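Local coordinates for mandelate racemase/muconate lactonizing protein (Alicyclobacillus acidocaldarius LAA1, PDB 3QLD) that belongs to the mandelate racemase/muconate lactonizing group of the enolase superfamily, with a capping domain and a barrel domain, at residues A[11-16]-A[330-335]; A[38-44]-A[117-122]; A[124-128]-A[350-355]; A[132-138]-A[313-319]. All blocks are in the same frame, centred on the assembly; numbering follows the deposited sequence.

Contact 1: A[11-16]-A[330-335]; sequences LSLPLK and YFEQDV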
# COMPACT_ATOMS: atom_id res chain seq x y z
N LEU A 11 -15.94 -11.94 11.19
CA LEU A 11 -17.15 -11.58 11.86
C LEU A 11 -17.98 -10.63 11.01
O LEU A 11 -17.44 -9.84 10.19
CB LEU A 11 -16.81 -10.91 13.19
CG LEU A 11 -16.69 -11.75 14.46
CD1 LEU A 11 -15.79 -12.92 14.33
CD2 LEU A 11 -16.31 -10.89 15.66
N SER A 12 -19.29 -10.70 11.20
CA SER A 12 -20.18 -9.70 10.63
C SER A 12 -21.12 -9.25 11.76
O SER A 12 -21.92 -10.06 12.21
CB SER A 12 -20.99 -10.28 9.51
OG SER A 12 -21.81 -9.24 8.96
N LEU A 13 -20.99 -7.99 12.23
CA LEU A 13 -21.79 -7.50 13.38
C LEU A 13 -22.90 -6.52 12.93
O LEU A 13 -22.62 -5.49 12.32
CB LEU A 13 -20.91 -6.78 14.42
CG LEU A 13 -20.02 -7.53 15.42
CD1 LEU A 13 -18.83 -8.11 14.68
CD2 LEU A 13 -19.54 -6.55 16.47
N PRO A 14 -24.16 -6.80 13.26
CA PRO A 14 -25.15 -5.80 12.89
C PRO A 14 -24.94 -4.47 13.64
O PRO A 14 -24.66 -4.44 14.85
CB PRO A 14 -26.47 -6.44 13.30
CG PRO A 14 -26.21 -7.89 13.26
CD PRO A 14 -24.80 -8.02 13.79
N LEU A 15 -25.10 -3.38 12.89
CA LEU A 15 -25.00 -2.02 13.42
C LEU A 15 -26.38 -1.53 13.87
O LEU A 15 -27.38 -1.91 13.26
CB LEU A 15 -24.46 -1.12 12.34
CG LEU A 15 -23.03 -1.43 11.87
CD1 LEU A 15 -22.85 -0.85 10.50
CD2 LEU A 15 -22.01 -0.86 12.83
N LYS A 16 -26.45 -0.72 14.92
CA LYS A 16 -27.73 -0.12 15.37
C LYS A 16 -28.51 0.57 14.21
O LYS A 16 -29.75 0.45 14.10
CB LYS A 16 -27.49 0.86 16.52
CG LYS A 16 -27.34 0.19 17.94
CD LYS A 16 -28.26 0.84 19.00
CE LYS A 16 -27.54 1.22 20.31
NZ LYS A 16 -27.55 0.20 21.42
N TYR A 330 -22.67 2.14 18.69
CA TYR A 330 -22.42 1.47 17.42
C TYR A 330 -23.16 0.10 17.30
O TYR A 330 -23.72 -0.18 16.23
CB TYR A 330 -20.91 1.35 17.15
CG TYR A 330 -19.92 2.52 17.47
CD1 TYR A 330 -19.93 3.76 16.76
CD2 TYR A 330 -18.91 2.34 18.42
CE1 TYR A 330 -18.93 4.82 17.06
CE2 TYR A 330 -17.94 3.35 18.71
CZ TYR A 330 -17.93 4.57 18.03
OH TYR A 330 -16.90 5.48 18.40
N PHE A 331 -23.18 -0.70 18.37
CA PHE A 331 -23.73 -2.08 18.33
C PHE A 331 -24.73 -2.46 19.42
O PHE A 331 -24.42 -2.33 20.59
CB PHE A 331 -22.58 -3.06 18.49
CG PHE A 331 -21.48 -2.89 17.50
CD1 PHE A 331 -21.65 -3.29 16.19
CD2 PHE A 331 -20.22 -2.40 17.90
CE1 PHE A 331 -20.61 -3.16 15.25
CE2 PHE A 331 -19.17 -2.27 16.98
CZ PHE A 331 -19.38 -2.65 15.63
N GLU A 332 -25.88 -3.04 19.03
CA GLU A 332 -26.81 -3.69 19.97
C GLU A 332 -26.05 -4.74 20.81
O GLU A 332 -26.28 -4.84 22.00
CB GLU A 332 -28.01 -4.37 19.24
CG GLU A 332 -29.09 -5.12 20.16
CD GLU A 332 -28.84 -6.65 20.38
OE1 GLU A 332 -28.37 -7.37 19.47
OE2 GLU A 332 -29.12 -7.16 21.49
N GLN A 333 -25.18 -5.52 20.16
CA GLN A 333 -24.46 -6.60 20.79
C GLN A 333 -23.04 -6.64 20.19
O GLN A 333 -22.89 -6.83 18.97
CB GLN A 333 -25.17 -7.92 20.49
CG GLN A 333 -24.36 -9.15 20.86
CD GLN A 333 -24.40 -9.42 22.34
OE1 GLN A 333 -25.48 -9.75 22.88
NE2 GLN A 333 -23.26 -9.25 23.02
N ASP A 334 -22.06 -6.50 21.07
CA ASP A 334 -20.62 -6.46 20.77
C ASP A 334 -19.95 -7.78 21.25
O ASP A 334 -20.63 -8.66 21.77
CB ASP A 334 -20.04 -5.22 21.49
CG ASP A 334 -18.69 -4.74 20.92
OD1 ASP A 334 -18.11 -5.45 20.11
OD2 ASP A 334 -18.20 -3.66 21.33
N VAL A 335 -18.65 -7.93 21.07
CA VAL A 335 -17.97 -9.19 21.36
C VAL A 335 -17.37 -9.29 22.78
O VAL A 335 -16.61 -10.22 23.09
CB VAL A 335 -16.88 -9.46 20.28
CG1 VAL A 335 -17.47 -9.19 18.89
CG2 VAL A 335 -15.70 -8.54 20.51
O HOH W 1 -26.66 -3.36 16.30

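Contact 2: A[38-44]-A[117-122]; sequences DADGIEG and DWYAAR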
# COMPACT_ATOMS: atom_id res chain seq x y z
N ASP A 38 -1.89 -20.89 23.72
CA ASP A 38 -0.69 -21.61 24.01
C ASP A 38 -1.03 -22.97 24.67
O ASP A 38 -2.21 -23.31 24.88
CB ASP A 38 0.29 -20.73 24.80
CG ASP A 38 -0.06 -20.60 26.26
OD1 ASP A 38 0.52 -19.71 26.93
OD2 ASP A 38 -0.92 -21.38 26.73
N ALA A 39 0.02 -23.77 24.92
CA ALA A 39 -0.16 -25.13 25.43
C ALA A 39 -0.85 -25.13 26.81
O ALA A 39 -1.56 -26.08 27.15
CB ALA A 39 1.22 -25.89 25.43
N ASP A 40 -0.74 -24.04 27.57
CA ASP A 40 -1.43 -23.98 28.85
C ASP A 40 -2.85 -23.40 28.82
O ASP A 40 -3.50 -23.29 29.87
CB ASP A 40 -0.56 -23.29 29.87
CG ASP A 40 0.76 -23.99 30.02
OD1 ASP A 40 0.72 -25.24 30.13
OD2 ASP A 40 1.80 -23.33 29.98
N GLY A 41 -3.32 -23.10 27.61
CA GLY A 41 -4.67 -22.55 27.37
C GLY A 41 -4.77 -21.05 27.59
O GLY A 41 -5.89 -20.49 27.71
N ILE A 42 -3.60 -20.40 27.71
CA ILE A 42 -3.51 -18.93 27.84
C ILE A 42 -3.62 -18.33 26.42
O ILE A 42 -3.10 -18.90 25.47
CB ILE A 42 -2.24 -18.50 28.57
CG1 ILE A 42 -2.22 -19.14 30.00
CG2 ILE A 42 -2.09 -16.95 28.56
CD1 ILE A 42 -3.15 -18.46 30.99
N GLU A 43 -4.41 -17.27 26.32
CA GLU A 43 -4.88 -16.74 25.01
C GLU A 43 -4.54 -15.29 24.79
O GLU A 43 -4.63 -14.49 25.71
CB GLU A 43 -6.39 -16.84 24.90
CG GLU A 43 -6.79 -18.28 24.83
CD GLU A 43 -8.23 -18.50 24.57
OE1 GLU A 43 -8.99 -17.56 24.28
OE2 GLU A 43 -8.64 -19.69 24.69
N GLY A 44 -4.24 -14.93 23.54
CA GLY A 44 -4.27 -13.53 23.17
C GLY A 44 -5.26 -13.28 22.01
O GLY A 44 -5.43 -14.15 21.16
N ASP A 117 -0.92 -9.13 23.53
CA ASP A 117 -2.09 -9.38 24.32
C ASP A 117 -1.88 -10.71 25.03
O ASP A 117 -2.18 -10.83 26.23
CB ASP A 117 -3.35 -9.39 23.43
CG ASP A 117 -4.64 -9.50 24.22
OD1 ASP A 117 -5.17 -8.44 24.67
OD2 ASP A 117 -5.11 -10.67 24.39
N TRP A 118 -1.40 -11.71 24.29
CA TRP A 118 -1.12 -13.04 24.86
C TRP A 118 -0.07 -12.87 25.95
O TRP A 118 -0.24 -13.41 27.04
CB TRP A 118 -0.60 -14.01 23.80
CG TRP A 118 0.18 -15.14 24.40
CD1 TRP A 118 -0.36 -16.29 24.96
CD2 TRP A 118 1.60 -15.24 24.55
NE1 TRP A 118 0.65 -17.10 25.40
CE2 TRP A 118 1.86 -16.48 25.19
CE3 TRP A 118 2.69 -14.41 24.20
CZ2 TRP A 118 3.16 -16.92 25.49
CZ3 TRP A 118 3.99 -14.85 24.47
CH2 TRP A 118 4.21 -16.08 25.14
N TYR A 119 0.96 -12.06 25.68
CA TYR A 119 2.06 -11.90 26.61
C TYR A 119 1.62 -11.29 27.94
O TYR A 119 2.08 -11.75 29.01
CB TYR A 119 3.21 -11.07 25.97
CG TYR A 119 4.39 -10.84 26.89
CD1 TYR A 119 4.38 -9.78 27.79
CD2 TYR A 119 5.47 -11.70 26.89
CE1 TYR A 119 5.47 -9.57 28.68
CE2 TYR A 119 6.57 -11.51 27.77
CZ TYR A 119 6.55 -10.43 28.65
OH TYR A 119 7.60 -10.22 29.51
N ALA A 120 0.76 -10.28 27.90
CA ALA A 120 0.18 -9.74 29.12
C ALA A 120 -0.60 -10.80 29.93
O ALA A 120 -0.50 -10.84 31.15
CB ALA A 120 -0.72 -8.52 28.83
N ALA A 121 -1.34 -11.66 29.24
CA ALA A 121 -2.15 -12.66 29.91
C ALA A 121 -1.29 -13.78 30.49
O ALA A 121 -1.65 -14.35 31.55
CB ALA A 121 -3.19 -13.24 28.93
N ARG A 122 -0.18 -14.09 29.80
CA ARG A 122 0.75 -15.11 30.22
C ARG A 122 1.49 -14.68 31.47
O ARG A 122 1.74 -15.53 32.37
CB ARG A 122 1.74 -15.41 29.10
CG ARG A 122 2.79 -16.48 29.39
CD ARG A 122 2.21 -17.87 29.26
NE ARG A 122 3.08 -18.87 29.86
CZ ARG A 122 2.85 -20.19 29.87
NH1 ARG A 122 1.77 -20.71 29.26
NH2 ARG A 122 3.71 -21.00 30.49
O HOH W 2 -5.69 -11.99 26.57

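Contact 3: A[124-128]-A[350-355]; sequences GQPLV and VPQCAG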
# COMPACT_ATOMS: atom_id res chain seq x y z
N GLY A 124 0.37 -12.16 33.46
CA GLY A 124 -0.62 -11.55 34.38
C GLY A 124 -0.34 -10.07 34.68
O GLY A 124 -0.60 -9.60 35.78
N GLN A 125 0.20 -9.35 33.70
CA GLN A 125 0.49 -7.93 33.88
C GLN A 125 -0.45 -7.10 33.02
O GLN A 125 -0.73 -7.50 31.89
CB GLN A 125 1.92 -7.65 33.45
CG GLN A 125 2.95 -8.32 34.36
CD GLN A 125 4.30 -7.63 34.33
OE1 GLN A 125 4.73 -7.12 33.30
NE2 GLN A 125 4.97 -7.60 35.48
N PRO A 126 -0.98 -5.98 33.57
CA PRO A 126 -1.76 -5.08 32.75
C PRO A 126 -1.03 -4.72 31.43
O PRO A 126 0.14 -4.29 31.44
CB PRO A 126 -1.92 -3.85 33.64
CG PRO A 126 -2.02 -4.45 35.09
CD PRO A 126 -1.09 -5.68 35.02
N LEU A 127 -1.71 -4.93 30.31
CA LEU A 127 -1.14 -4.57 28.99
C LEU A 127 -0.75 -3.11 28.92
O LEU A 127 0.34 -2.80 28.45
CB LEU A 127 -2.11 -4.95 27.83
CG LEU A 127 -1.60 -4.58 26.40
CD1 LEU A 127 -0.22 -5.21 26.07
CD2 LEU A 127 -2.61 -5.09 25.41
N VAL A 128 -1.59 -2.21 29.43
CA VAL A 128 -1.23 -0.78 29.42
C VAL A 128 0.13 -0.34 30.13
O VAL A 128 0.94 0.43 29.58
CB VAL A 128 -2.42 0.09 29.83
CG1 VAL A 128 -2.73 -0.06 31.33
CG2 VAL A 128 -2.13 1.56 29.49
N VAL A 350 -9.42 3.78 31.13
CA VAL A 350 -8.43 2.96 30.47
C VAL A 350 -8.43 1.52 30.99
O VAL A 350 -8.23 1.31 32.17
CB VAL A 350 -7.05 3.61 30.64
CG1 VAL A 350 -5.89 2.71 30.16
CG2 VAL A 350 -7.02 4.95 29.94
N PRO A 351 -8.62 0.52 30.09
CA PRO A 351 -8.56 -0.91 30.41
C PRO A 351 -7.27 -1.34 31.14
O PRO A 351 -6.12 -1.10 30.68
CB PRO A 351 -8.63 -1.60 29.02
CG PRO A 351 -9.52 -0.64 28.21
CD PRO A 351 -9.12 0.76 28.71
N GLN A 352 -7.47 -2.01 32.27
CA GLN A 352 -6.34 -2.51 33.05
C GLN A 352 -6.13 -4.01 32.87
O GLN A 352 -5.29 -4.59 33.54
CB GLN A 352 -6.52 -2.14 34.54
CG GLN A 352 -6.47 -0.63 34.79
CD GLN A 352 -5.10 0.01 34.47
OE1 GLN A 352 -4.01 -0.63 34.58
NE2 GLN A 352 -5.14 1.24 34.03
N CYS A 353 -6.84 -4.63 31.92
CA CYS A 353 -6.71 -6.06 31.68
C CYS A 353 -5.30 -6.48 31.33
O CYS A 353 -4.60 -5.80 30.55
CB CYS A 353 -7.69 -6.52 30.60
SG CYS A 353 -7.59 -5.45 29.06
N ALA A 354 -4.87 -7.59 31.92
CA ALA A 354 -3.69 -8.31 31.50
C ALA A 354 -4.20 -9.10 30.31
O ALA A 354 -4.48 -10.31 30.43
CB ALA A 354 -3.19 -9.29 32.60
N GLY A 355 -4.37 -8.43 29.17
CA GLY A 355 -4.94 -9.11 28.00
C GLY A 355 -6.46 -9.04 27.97
O GLY A 355 -7.12 -9.10 29.00

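Contact 4: A[132-138]-A[313-319]; sequences GGGRDRV and AALPLMR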
# COMPACT_ATOMS: atom_id res chain seq x y z
N GLY A 132 3.78 1.27 28.87
CA GLY A 132 4.12 2.61 29.40
C GLY A 132 2.99 3.63 29.37
O GLY A 132 3.20 4.85 29.32
N GLY A 133 1.76 3.15 29.41
CA GLY A 133 0.61 4.04 29.35
C GLY A 133 0.23 4.42 30.76
O GLY A 133 -0.15 3.53 31.56
N GLY A 134 0.30 5.71 31.04
CA GLY A 134 0.14 6.23 32.40
C GLY A 134 -1.26 6.72 32.68
O GLY A 134 -1.82 6.40 33.73
N ARG A 135 -1.84 7.51 31.78
CA ARG A 135 -3.17 8.08 32.02
C ARG A 135 -4.16 6.99 32.50
O ARG A 135 -4.14 5.86 32.02
CB ARG A 135 -3.66 8.74 30.75
CG ARG A 135 -2.50 9.28 29.97
CD ARG A 135 -2.79 9.63 28.54
NE ARG A 135 -2.46 11.04 28.32
CZ ARG A 135 -3.35 12.01 28.45
NH1 ARG A 135 -4.61 11.70 28.77
NH2 ARG A 135 -3.01 13.28 28.25
N ASP A 136 -5.03 7.33 33.45
CA ASP A 136 -5.95 6.34 33.98
C ASP A 136 -7.29 6.43 33.30
O ASP A 136 -8.03 5.46 33.25
CB ASP A 136 -6.11 6.51 35.51
CG ASP A 136 -5.00 5.81 36.27
OD1 ASP A 136 -5.07 4.55 36.34
OD2 ASP A 136 -4.08 6.50 36.79
N ARG A 137 -7.57 7.61 32.75
CA ARG A 137 -8.79 7.90 32.00
C ARG A 137 -8.47 8.73 30.75
O ARG A 137 -7.39 9.36 30.67
CB ARG A 137 -9.74 8.71 32.84
CG ARG A 137 -10.17 7.99 34.06
CD ARG A 137 -11.07 8.90 34.90
NE ARG A 137 -11.56 8.12 36.03
CZ ARG A 137 -12.75 8.29 36.62
NH1 ARG A 137 -13.59 9.23 36.19
NH2 ARG A 137 -13.09 7.50 37.65
N VAL A 138 -9.39 8.69 29.78
CA VAL A 138 -9.24 9.45 28.54
C VAL A 138 -10.55 10.12 28.19
O VAL A 138 -11.64 9.56 28.45
CB VAL A 138 -8.74 8.55 27.37
CG1 VAL A 138 -7.37 7.85 27.73
CG2 VAL A 138 -9.78 7.49 27.08
N ALA A 313 -4.42 4.95 23.75
CA ALA A 313 -4.78 6.34 24.12
C ALA A 313 -4.33 6.78 25.52
O ALA A 313 -4.40 7.96 25.82
CB ALA A 313 -6.21 6.53 24.00
N ALA A 314 -3.87 5.82 26.31
CA ALA A 314 -3.27 6.06 27.63
C ALA A 314 -1.80 6.57 27.54
O ALA A 314 -1.20 7.03 28.54
CB ALA A 314 -3.31 4.76 28.42
N LEU A 315 -1.21 6.52 26.36
CA LEU A 315 0.21 6.85 26.25
C LEU A 315 0.45 8.37 26.44
O LEU A 315 -0.47 9.18 26.22
CB LEU A 315 0.83 6.30 24.95
CG LEU A 315 0.71 4.78 24.82
CD1 LEU A 315 0.81 4.40 23.33
CD2 LEU A 315 1.78 4.00 25.69
N PRO A 316 1.67 8.74 26.91
CA PRO A 316 1.84 10.11 27.38
C PRO A 316 1.53 11.20 26.36
O PRO A 316 0.86 12.16 26.73
CB PRO A 316 3.32 10.18 27.81
CG PRO A 316 3.66 8.83 28.21
CD PRO A 316 2.88 7.94 27.21
N LEU A 317 1.96 11.06 25.10
CA LEU A 317 1.73 12.14 24.10
C LEU A 317 0.31 12.24 23.56
O LEU A 317 -0.03 13.19 22.80
CB LEU A 317 2.75 12.07 22.96
CG LEU A 317 2.74 13.21 21.90
CD1 LEU A 317 3.60 14.45 22.30
CD2 LEU A 317 3.27 12.67 20.60
N MSE A 318 -0.55 11.29 23.93
CA MSE A 318 -1.92 11.31 23.49
C MSE A 318 -2.69 12.39 24.18
O MSE A 318 -3.55 12.09 25.01
CB MSE A 318 -2.58 9.95 23.73
CG MSE A 318 -1.83 8.85 23.08
SE MSE A 318 -1.95 9.06 21.10
CE MSE A 318 -1.77 7.12 20.77
N ARG A 319 -2.43 13.63 23.80
CA ARG A 319 -2.88 14.83 24.53
C ARG A 319 -4.31 15.29 24.24
O ARG A 319 -4.92 16.03 25.04
CB ARG A 319 -1.89 16.01 24.28
CG ARG A 319 -0.53 15.96 25.10
CD ARG A 319 -0.77 16.05 26.63
NE ARG A 319 -1.23 17.37 27.07
CZ ARG A 319 -2.01 17.61 28.14
NH1 ARG A 319 -2.44 16.61 28.90
NH2 ARG A 319 -2.36 18.87 28.43

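Contact 1: A[11-16]-A[330-335]
Leu13 on the strand 3-15 meets Phe331 in the loop after helix 303-313. Leu13 CB starts the contact, 3.7 Å from Phe331 CE1. CG stands beside the backbone N, anti to the carbonyl carbon (chi1 -77°), which sends the branch out over the ring. Leu13 CD2 then lies over one ring face, 3.9 Å from the centroid of Phe331 and 15° off the normal, a CH-pi contact. Leu13 CD2 also touches Val335 CG1 at 4.1 Å. Tyr330 CB covers the opposite ring face toward its rim, and Pro14 O sits at the ring edge, in plane, 3.5 Å from Phe331 CD1. The strand belongs to the N-terminal antiparallel sheet of this family, the loop to the chain of the C-terminal barrel. Leu13 and Val335 also pack on Thr302. On one side of Leu13, Leu11 CD2 reaches Val335 CG1. On the other, Leu15 lies side by side with Phe331 and brings CD2 to within 3.6 Å of Phe331 CE1. Polar links close the far end. Lys16 N donates to Tyr330 O at 3.1 Å, nearly straight at 171°. A water donates to Pro14 O and accepts from Glu332 N, 2.9 Å away.

Contact 2: A[38-44]-A[117-122]
Asp38 and Asp40 both form salt bridges with Arg122, near the end of helix 105-123. Arg122 NH1 serves both acids, at 2.8 Å from Asp38 OD1 and 2.7 Å from Asp40 OD2. The Asp40 carboxylate is nearly coplanar with the guanidinium and uses the anti lone pair of OD2. A weak bond from Arg122 NH2 reaches the same oxygen. The Asp38 carboxylate stands steeply to the guanidinium, with planes 76° apart.

Further hydrogen bonds, from uncharged donors, hold Asp38. Trp118 NE1 donates to Asp38 OD1 at 3.0 Å, almost straight and in the indole plane. It arrives from the opposite face of the carboxylate to Arg122 NH1, so OD1 is gripped from both faces. Asp38 OD2 accepts from Ile42 N at 3.0 Å, across the type I turn from Asp38 to Gly41. This turn closes the beta hairpin formed by strands 25-38 and 43-48 of the N-terminal antiparallel sheet, and the helix packs beside it. A water bridges Glu43 O and Asp117 OD2, donating to both. Asp117 OD2 also accepts from Trp45 N, while Asp117 OD1 accepts from His308 NE2.

Apolar contacts also link hairpin and helix. Ile42 CG2, anti to the backbone N, lies 3.9 Å from Ala121 CB and 4.0 Å from Trp118 CD1. Within the helix, Arg122 CB lies over one face of the Trp118 indole, toward its rim. The tightest backbone approach is at Gly44, whose CA comes 3.6 Å from Trp118 N.

Contact 3: A[124-128]-A[350-355]
Leu127 N donates to Cys353 O at 3.0 Å, with an angle of 168° at the hydrogen. Leu127 opens the short helix 127-130, and Pro126 holds the N-cap position. The bond therefore ties the start of that helix to the loop after strand 347-349. Beside it, Ala354 CA makes a CA-H...O contact of 3.1 Å with Gln125 O. Ala354 is the centre of an inverse gamma turn.

Contacts of carbon with oxygen come next. Pro126 CB rests 3.5 Å from Gln352 O. Val128 CG1 is 3.6 Å from Pro351 O and 3.5 Å from Gln352 OE1. The Gln352 chain bends at chi2 (-65°), which turns its amide back toward this methyl. The two side chains run obliquely to each other.

One apolar side-chain pair joins the segments: Val128 CG2 meets Val350 CG1 at 4.0 Å, the side chains crossing at about a right angle.

The loop 350-355 belongs to the C-terminal barrel chain. Helix 127-130 packs against two neighbouring helices: Leu127 on Trp116 and Ala120 of helix 105-123 and on His308 of helix 303-313. Val128 and Pro351 both touch Ile311 of helix 303-313.

Contact 4: A[132-138]-A[313-319]
Ala314 O takes two weak backbone bonds, from Gly134 N at 3.2 Å and from Arg135 N at 3.3 Å. They join the lead-in to the strand 137-144 with the loop after helix 303-313. In the C-terminal barrel, of the TIM-barrel type found in the enolase superfamily, 137-144 is the first strand. Gly132, in a Schellman motif at the end of helix 127-130, starts the path toward it.

Arg135 carries most of the remaining contact. Its CG stands beside the backbone N, and the chain runs along the carbonyls of 313-319. Arg135 CD lies 3.3 Å from Leu315 O. A bend at chi3 (122°) then turns the guanidinium so that one face lies over Met318 O, a selenomethionine carbonyl, which is 3.4 Å from Arg135 CZ. Pro316 O is at the guanidinium edge, in plane. Arg319 comes near as well: its NH1 is 3.4 Å from Arg135 NH2, both are donors, and the like charges would be expected to disfavour one another.

Packing completes the contact. Leu315 CD2 lies against the backbone of Gly133, 3.8 Å from its N. Leu315 also touches Leu281 and Leu284 of helix 277-289. Val138 packs on Val350, and Ala313 on Val296. Between the segments themselves, Val138 CG1 sits 3.5 Å from Ala313 O and 4.1 Å from Ala313 CB.

In the fold
Contacts 2, 3 and 4 form a connected run. Contacts 2 and 3 have centres 13 Å apart and meet through a probable hydrogen bond from Gln125 N to Ala120 O, 3.0 Å. The centres of contacts 3 and 4 are also 13 Å apart. They touch at Val128 O and Gly133 N, 2.8 Å, and at Asp136 O and Val350 N, 3.0 Å, both probable hydrogen bonds. Contact 1 stands apart, its nearest atoms about 11 Å from each of the others. It shares the N-terminal sheet with contact 2. Contacts 1 and 3 each join an N-terminal segment to the chain of the C-terminal barrel, at places whose centres are 24 Å apart.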